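Local coordinates for protein cadherin-related family member 2 (Homo sapiens, PDB 5CZR) that mediates calcium-dependent adhesion between neighbouring microvilli by pairing with CDHR5, and so controls microvillar packing at the apical surface of epithelial cells, at residues 5-10 against 27-32; 37-42 against 78-83; 108-113 against 123-128. All coordinates share one frame; numbering follows the deposited sequence.

Contact 1: residues 5-10 against 27-32; sequences PKFLAN and FWLVAE
Three backbone hydrogen bonds join 5-10 to 27-32. K6 and E32 form an antiparallel hydrogen-bonded pair. K6 N donates a hydrogen bond to E32 O at 3.0 Å, nearly along the C=O axis. E32 N donates one back to K6 O at 2.9 Å, in the carbonyl plane. F7 and A31 follow as a non-hydrogen-bonded pair with CA atoms only 3.9 Å apart. L8 N then bonds to V30 O at 3.2 Å, straight at hydrogen but from above the carbonyl plane.

The charged ends are close without meeting: K6 NZ lies 4.7 Å from E32 OE2, so any attraction between them is probably weak.

The side chains make lighter contacts. The F7 ring turns its edge to V30 O, with CD1 3.5 Å away. Its CD1 also meets the A31 methyl, an apolar contact. L8 splits its two branches: CD1 makes an apolar contact with V30 CG1 at 3.8 Å, and CD2 rests on E32 OE1. F7 CG sits anti to the carbonyl carbon (chi1 -81°), and the ring continues onto I78 and V80 of strand 73-81.

The short strand 6-7 thus edges the four-stranded antiparallel sheet of the first cadherin repeat, a Greek-key beta sandwich.

Contact 2: residues 37-42 against 78-83; sequences DPLTYG and ISVSDP. With CA (calcium ion), chain E.
Four backbone hydrogen bonds zip strands 40-42 and 78-81 together antiparallel. T40 N bonds to S81 O, and S81 N answers to T40 O at 2.8 Å; both donors lie in the carbonyl plane. G42 and S79 exchange a second pair, but there each donor stands above the carbonyl plane, by 47° for S79 N on G42 O.

Two waters serve the hydroxyl face. One donates to D82 O and is hydrogen-bonded to T40 OG1 at 2.8 Å. The other donates to T40 O, giving that carbonyl a second partner besides S81 N. It also joins S79 OG at 2.6 Å and S81 OG. S79 OG has a further bond from Q86 NE2.

On the other face Y41 and V80 lie side by side, with Y41 CE1 3.7 Å from V80 CG2. L39 CD2 reaches D82 CB.

Past the strands, D37 OD2 and D82 OD2 bind one calcium ion, at 2.2 and 2.5 Å. Their carboxylate planes are 88° apart. The two oxygens are 3.4 Å apart, and the cation probably offsets their repulsion. D82 OD1 accepts from the backbone N of Y84 and I85, which helps fix the carboxylate.

N2, V3, D33 and D35 complete the calcium site. Strand 40-44 edges its sheet, strand 86-96 flanks 73-81 on the other side, and V80 packs on F7 and A31 of the opposing sheet.

Contact 3: residues 108-113 against 123-128; sequences TAFSTS and VVFSVL
Strands 111-113 and 123-126 run nearly antiparallel, at 162°, but their axes come no closer than 7.9 Å, so side chains rather than backbone bonds bridge them. V124 and F125 form a classic beta bulge, both facing I166 on the next strand.

F125 carries most of the contact. Its CG is anti to the backbone N (chi1 -154°), which sends the ring across to 108-113. The ring's rim then meets several residues in turn. CD1 lies 3.9 Å from T112 CB, and the two side chains pass alongside, pointing opposite ways. CE1 comes 3.6 Å from S111 O. CZ comes 3.6 Å from A109 O, which lies at the ring edge and in its plane. This would probably set a weakly positive aromatic C-H against the carbonyl oxygen, though A109 is poorly ordered. CZ also approaches F110 CA, at 4.1 Å.

The F110 ring joins loosely, its CD1 4.3 Å from F125 CE2. V127 CG1 lies near the planes of both rings, at their edges, and is 4.3 Å from F110 CE1. T112 CG2 reaches back to V124 O at 4.0 Å. This CG2 is set between N and C, with OG1 anti to N.

An alanine in place of F125 would remove the ring and would probably cost this contact most of its packing, leaving T112, A109 and S111 without the ring they touch.

The two strands belong to different sheets of the second cadherin repeat. Strand 111-115 edges one and pairs with 206-213, where S209 and S211 take up backbone bonds of T112. Strand 123-130 lies in the other, between 104-105 and 165-168. F125 also touches L208, and V127 reaches Y142 of strand 140-148.

Contacts 1 and 2 lie in the first cadherin repeat, one in each sheet of its sandwich. Their centres are 10 Å apart and they touch: the F7 ring packs on the backbone at S79 and V80, and A31 N probably makes a weak hydrogen bond to Y41 OH. Contact 3 is in the second repeat, with its centre about 58 Å and 63 Å from theirs. The first two are partly buried and hold strands within a sheet by backbone bonds; contact 2 adds waters and the calcium ion at the N-terminal tip. Contact 3 lies at the surface. It joins strands of different sheets, and it rests on the F125 ring meeting side chains and backbone carbonyls.

Contact 1: residues 5-10 against 27-32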
# COMPACT_ATOMS: atom_id res chain seq x y z
N PRO A 5 20.11 35.48 7.99
CA PRO A 5 18.77 34.92 8.19
C PRO A 5 18.85 33.53 8.82
O PRO A 5 19.90 32.87 8.76
CB PRO A 5 18.20 34.84 6.78
CG PRO A 5 19.42 34.72 5.91
CD PRO A 5 20.47 35.56 6.56
N LYS A 6 17.73 33.11 9.38
CA LYS A 6 17.64 31.90 10.17
C LYS A 6 16.29 31.25 9.88
O LYS A 6 15.25 31.90 9.93
CB LYS A 6 17.76 32.24 11.66
CG LYS A 6 17.86 31.04 12.60
CD LYS A 6 18.88 31.27 13.73
CE LYS A 6 18.51 32.42 14.67
NZ LYS A 6 17.46 32.01 15.66
N PHE A 7 16.33 30.00 9.46
CA PHE A 7 15.12 29.20 9.27
C PHE A 7 14.40 29.03 10.60
O PHE A 7 15.02 28.89 11.65
CB PHE A 7 15.50 27.81 8.74
CG PHE A 7 15.75 27.77 7.24
CD1 PHE A 7 14.73 27.99 6.36
CD2 PHE A 7 17.00 27.44 6.74
CE1 PHE A 7 14.94 27.92 5.00
CE2 PHE A 7 17.22 27.35 5.38
CZ PHE A 7 16.20 27.58 4.51
N LEU A 8 13.09 29.06 10.54
CA LEU A 8 12.29 28.75 11.72
C LEU A 8 12.59 27.34 12.20
O LEU A 8 12.96 26.47 11.43
CB LEU A 8 10.78 28.91 11.44
CG LEU A 8 10.32 30.31 10.97
CD1 LEU A 8 8.79 30.45 11.03
CD2 LEU A 8 10.99 31.42 11.77
N ALA A 9 12.40 27.13 13.50
CA ALA A 9 12.64 25.87 14.16
C ALA A 9 12.04 24.64 13.46
O ALA A 9 12.65 23.57 13.44
CB ALA A 9 12.18 25.94 15.62
N ASN A 10 10.84 24.78 12.91
CA ASN A 10 10.15 23.62 12.30
C ASN A 10 10.63 23.28 10.87
O ASN A 10 10.11 22.38 10.24
CB ASN A 10 8.63 23.80 12.34
CG ASN A 10 8.18 25.02 11.52
OD1 ASN A 10 8.86 26.05 11.49
ND2 ASN A 10 7.08 24.88 10.82
N PHE A 27 4.96 22.32 0.80
CA PHE A 27 5.11 23.08 2.04
C PHE A 27 5.78 24.43 1.72
O PHE A 27 6.12 24.70 0.56
CB PHE A 27 5.97 22.32 3.08
CG PHE A 27 7.37 22.00 2.60
CD1 PHE A 27 7.57 20.98 1.68
CD2 PHE A 27 8.44 22.72 3.04
CE1 PHE A 27 8.85 20.66 1.24
CE2 PHE A 27 9.72 22.42 2.58
CZ PHE A 27 9.93 21.37 1.70
N TRP A 28 5.88 25.26 2.75
CA TRP A 28 6.48 26.58 2.66
C TRP A 28 7.81 26.56 3.40
O TRP A 28 7.87 26.13 4.57
CB TRP A 28 5.55 27.63 3.29
CG TRP A 28 4.35 27.93 2.45
CD1 TRP A 28 3.18 27.24 2.43
CD2 TRP A 28 4.23 28.97 1.47
NE1 TRP A 28 2.31 27.81 1.51
CE2 TRP A 28 2.93 28.88 0.91
CE3 TRP A 28 5.07 30.01 1.04
CZ2 TRP A 28 2.46 29.75 -0.09
CZ3 TRP A 28 4.61 30.90 0.03
CH2 TRP A 28 3.31 30.76 -0.51
N LEU A 29 8.87 26.99 2.73
CA LEU A 29 10.11 27.31 3.42
C LEU A 29 9.97 28.69 4.05
O LEU A 29 9.55 29.63 3.39
CB LEU A 29 11.31 27.30 2.46
CG LEU A 29 11.76 25.92 1.97
CD1 LEU A 29 12.72 26.07 0.80
CD2 LEU A 29 12.41 25.15 3.11
N VAL A 30 10.29 28.78 5.34
CA VAL A 30 10.10 30.01 6.10
C VAL A 30 11.32 30.27 6.97
O VAL A 30 11.83 29.39 7.66
CB VAL A 30 8.83 29.99 7.00
CG1 VAL A 30 8.42 31.41 7.37
CG2 VAL A 30 7.64 29.30 6.37
N ALA A 31 11.79 31.50 6.92
CA ALA A 31 12.91 31.96 7.70
C ALA A 31 12.60 33.39 8.11
O ALA A 31 11.63 33.97 7.64
CB ALA A 31 14.17 31.91 6.87
N GLU A 32 13.42 33.94 9.00
CA GLU A 32 13.30 35.32 9.47
C GLU A 32 14.66 35.96 9.45
O GLU A 32 15.71 35.29 9.46
CB GLU A 32 12.72 35.36 10.88
CG GLU A 32 13.67 34.81 11.95
CD GLU A 32 12.99 34.51 13.30
OE1 GLU A 32 11.75 34.24 13.32
OE2 GLU A 32 13.70 34.50 14.33

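Contact 2: residues 37-42 against 78-83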
# COMPACT_ATOMS: atom_id res chain seq x y z
N ASP A 37 15.61 41.96 5.90
CA ASP A 37 16.06 41.91 4.51
C ASP A 37 15.09 41.06 3.69
O ASP A 37 14.52 40.12 4.22
CB ASP A 37 17.47 41.28 4.40
CG ASP A 37 18.56 42.18 4.93
OD1 ASP A 37 18.54 43.38 4.58
OD2 ASP A 37 19.46 41.70 5.66
N PRO A 38 14.94 41.37 2.40
CA PRO A 38 14.26 40.45 1.52
C PRO A 38 15.06 39.16 1.42
O PRO A 38 16.28 39.22 1.33
CB PRO A 38 14.26 41.17 0.18
CG PRO A 38 15.46 42.03 0.23
CD PRO A 38 15.52 42.51 1.66
N LEU A 39 14.35 38.03 1.45
CA LEU A 39 14.96 36.69 1.54
C LEU A 39 14.58 35.86 0.35
O LEU A 39 13.44 35.93 -0.12
CB LEU A 39 14.48 35.96 2.80
CG LEU A 39 14.73 36.71 4.12
CD1 LEU A 39 14.30 35.86 5.31
CD2 LEU A 39 16.21 37.09 4.24
N THR A 40 15.54 35.09 -0.17
CA THR A 40 15.29 34.17 -1.26
C THR A 40 15.65 32.75 -0.90
O THR A 40 16.55 32.50 -0.07
CB THR A 40 15.98 34.59 -2.55
OG1 THR A 40 17.41 34.64 -2.35
CG2 THR A 40 15.46 35.97 -3.00
N TYR A 41 14.90 31.82 -1.49
CA TYR A 41 14.90 30.43 -1.06
C TYR A 41 15.22 29.49 -2.18
O TYR A 41 14.93 29.75 -3.36
CB TYR A 41 13.53 30.03 -0.51
CG TYR A 41 13.09 30.80 0.69
CD1 TYR A 41 13.45 30.39 1.96
CD2 TYR A 41 12.29 31.94 0.56
CE1 TYR A 41 13.02 31.11 3.09
CE2 TYR A 41 11.86 32.66 1.68
CZ TYR A 41 12.23 32.24 2.94
OH TYR A 41 11.80 32.91 4.04
N GLY A 42 15.84 28.39 -1.81
CA GLY A 42 16.32 27.40 -2.77
C GLY A 42 16.47 26.04 -2.12
O GLY A 42 16.27 25.91 -0.90
N ILE A 78 18.34 22.75 2.16
CA ILE A 78 17.55 23.91 1.98
C ILE A 78 18.40 25.15 2.18
O ILE A 78 19.31 25.16 2.98
CB ILE A 78 16.30 23.92 2.86
CG1 ILE A 78 16.65 23.76 4.34
CG2 ILE A 78 15.35 22.82 2.41
CD1 ILE A 78 15.47 24.06 5.27
N SER A 79 18.03 26.22 1.49
CA SER A 79 18.81 27.44 1.49
C SER A 79 17.91 28.69 1.65
O SER A 79 16.85 28.78 1.03
CB SER A 79 19.53 27.55 0.16
OG SER A 79 20.30 28.71 0.09
N VAL A 80 18.34 29.61 2.49
CA VAL A 80 17.79 30.94 2.52
C VAL A 80 18.92 31.97 2.44
O VAL A 80 19.96 31.82 3.06
CB VAL A 80 16.93 31.18 3.78
CG1 VAL A 80 17.74 30.96 5.06
CG2 VAL A 80 16.33 32.58 3.76
N SER A 81 18.70 33.01 1.65
CA SER A 81 19.70 34.01 1.39
C SER A 81 19.12 35.39 1.62
O SER A 81 18.03 35.69 1.11
CB SER A 81 20.17 33.91 -0.05
OG SER A 81 20.83 32.69 -0.26
N ASP A 82 19.79 36.23 2.41
CA ASP A 82 19.48 37.68 2.35
C ASP A 82 20.36 38.23 1.20
O ASP A 82 20.89 37.43 0.40
CB ASP A 82 19.61 38.35 3.73
CG ASP A 82 21.04 38.45 4.23
OD1 ASP A 82 22.01 38.20 3.47
OD2 ASP A 82 21.19 38.78 5.41
N PRO A 83 20.45 39.56 1.03
CA PRO A 83 21.28 40.09 -0.08
C PRO A 83 22.78 39.82 0.07
O PRO A 83 23.48 39.82 -0.94
CB PRO A 83 21.00 41.58 -0.05
CG PRO A 83 19.67 41.72 0.61
CD PRO A 83 19.63 40.62 1.64
CA CA E . 20.19 40.20 7.14
O HOH W 1 18.80 36.94 -1.72
O HOH W 2 18.94 30.76 -0.83

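Contact 3: residues 108-113 against 123-128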
# COMPACT_ATOMS: atom_id res chain seq x y z
N THR A 108 1.92 -20.16 -7.55
CA THR A 108 1.88 -20.43 -9.00
C THR A 108 0.63 -21.26 -9.28
O THR A 108 -0.28 -20.85 -10.03
CB THR A 108 3.14 -21.21 -9.46
OG1 THR A 108 4.27 -20.51 -9.00
CG2 THR A 108 3.27 -21.40 -11.01
N ALA A 109 0.56 -22.41 -8.62
CA ALA A 109 -0.46 -23.42 -8.94
C ALA A 109 -1.74 -23.24 -8.11
O ALA A 109 -1.66 -22.91 -6.92
CB ALA A 109 0.11 -24.81 -8.72
N PHE A 110 -2.89 -23.45 -8.76
CA PHE A 110 -4.19 -23.40 -8.08
C PHE A 110 -5.11 -24.55 -8.47
O PHE A 110 -6.24 -24.37 -8.91
CB PHE A 110 -4.91 -22.11 -8.39
CG PHE A 110 -4.19 -20.90 -7.92
CD1 PHE A 110 -4.14 -20.60 -6.56
CD2 PHE A 110 -3.57 -20.04 -8.84
CE1 PHE A 110 -3.50 -19.47 -6.13
CE2 PHE A 110 -2.93 -18.90 -8.41
CZ PHE A 110 -2.89 -18.61 -7.06
N SER A 111 -4.61 -25.76 -8.29
CA SER A 111 -5.44 -26.91 -8.44
C SER A 111 -5.03 -28.02 -7.46
O SER A 111 -3.88 -28.11 -7.04
CB SER A 111 -5.48 -27.40 -9.91
OG SER A 111 -4.30 -28.07 -10.24
N THR A 112 -6.01 -28.83 -7.10
CA THR A 112 -5.78 -29.96 -6.24
C THR A 112 -6.84 -31.02 -6.48
O THR A 112 -7.82 -30.80 -7.19
CB THR A 112 -5.78 -29.56 -4.76
OG1 THR A 112 -5.25 -30.64 -3.99
CG2 THR A 112 -7.17 -29.24 -4.27
N SER A 113 -6.60 -32.17 -5.89
CA SER A 113 -7.47 -33.29 -6.03
C SER A 113 -7.70 -33.84 -4.63
O SER A 113 -6.76 -34.00 -3.87
CB SER A 113 -6.81 -34.33 -6.93
OG SER A 113 -7.72 -35.34 -7.25
N VAL A 123 -7.90 -29.57 6.10
CA VAL A 123 -7.29 -28.59 5.23
C VAL A 123 -7.17 -29.14 3.81
O VAL A 123 -6.61 -30.20 3.61
CB VAL A 123 -5.90 -28.14 5.74
CG1 VAL A 123 -5.21 -27.20 4.75
CG2 VAL A 123 -6.04 -27.42 7.08
N VAL A 124 -7.69 -28.41 2.83
CA VAL A 124 -7.68 -28.89 1.44
C VAL A 124 -6.65 -28.17 0.57
O VAL A 124 -6.16 -28.72 -0.40
CB VAL A 124 -9.05 -28.94 0.77
CG1 VAL A 124 -10.02 -29.82 1.55
CG2 VAL A 124 -9.67 -27.61 0.50
N PHE A 125 -6.38 -26.90 0.88
CA PHE A 125 -5.45 -26.10 0.11
C PHE A 125 -5.05 -24.92 0.97
O PHE A 125 -5.77 -24.56 1.90
CB PHE A 125 -6.12 -25.58 -1.21
CG PHE A 125 -5.15 -25.31 -2.30
CD1 PHE A 125 -4.54 -26.34 -2.98
CD2 PHE A 125 -4.81 -23.99 -2.65
CE1 PHE A 125 -3.65 -26.09 -4.02
CE2 PHE A 125 -3.91 -23.74 -3.67
CZ PHE A 125 -3.34 -24.79 -4.36
N SER A 126 -3.98 -24.27 0.56
CA SER A 126 -3.50 -23.11 1.23
C SER A 126 -3.09 -22.02 0.22
O SER A 126 -2.39 -22.29 -0.72
CB SER A 126 -2.30 -23.54 2.07
OG SER A 126 -1.65 -22.38 2.50
N VAL A 127 -3.57 -20.79 0.43
CA VAL A 127 -3.18 -19.67 -0.38
C VAL A 127 -2.52 -18.60 0.47
O VAL A 127 -2.70 -18.57 1.68
CB VAL A 127 -4.36 -19.04 -1.16
CG1 VAL A 127 -4.91 -20.04 -2.16
CG2 VAL A 127 -5.44 -18.51 -0.23
N LEU A 128 -1.76 -17.75 -0.19
CA LEU A 128 -1.09 -16.64 0.46
C LEU A 128 -1.13 -15.43 -0.44
O LEU A 128 -0.67 -15.46 -1.58
CB LEU A 128 0.35 -17.01 0.74
CG LEU A 128 1.19 -15.83 1.25
CD1 LEU A 128 0.73 -15.40 2.64
CD2 LEU A 128 2.66 -16.19 1.24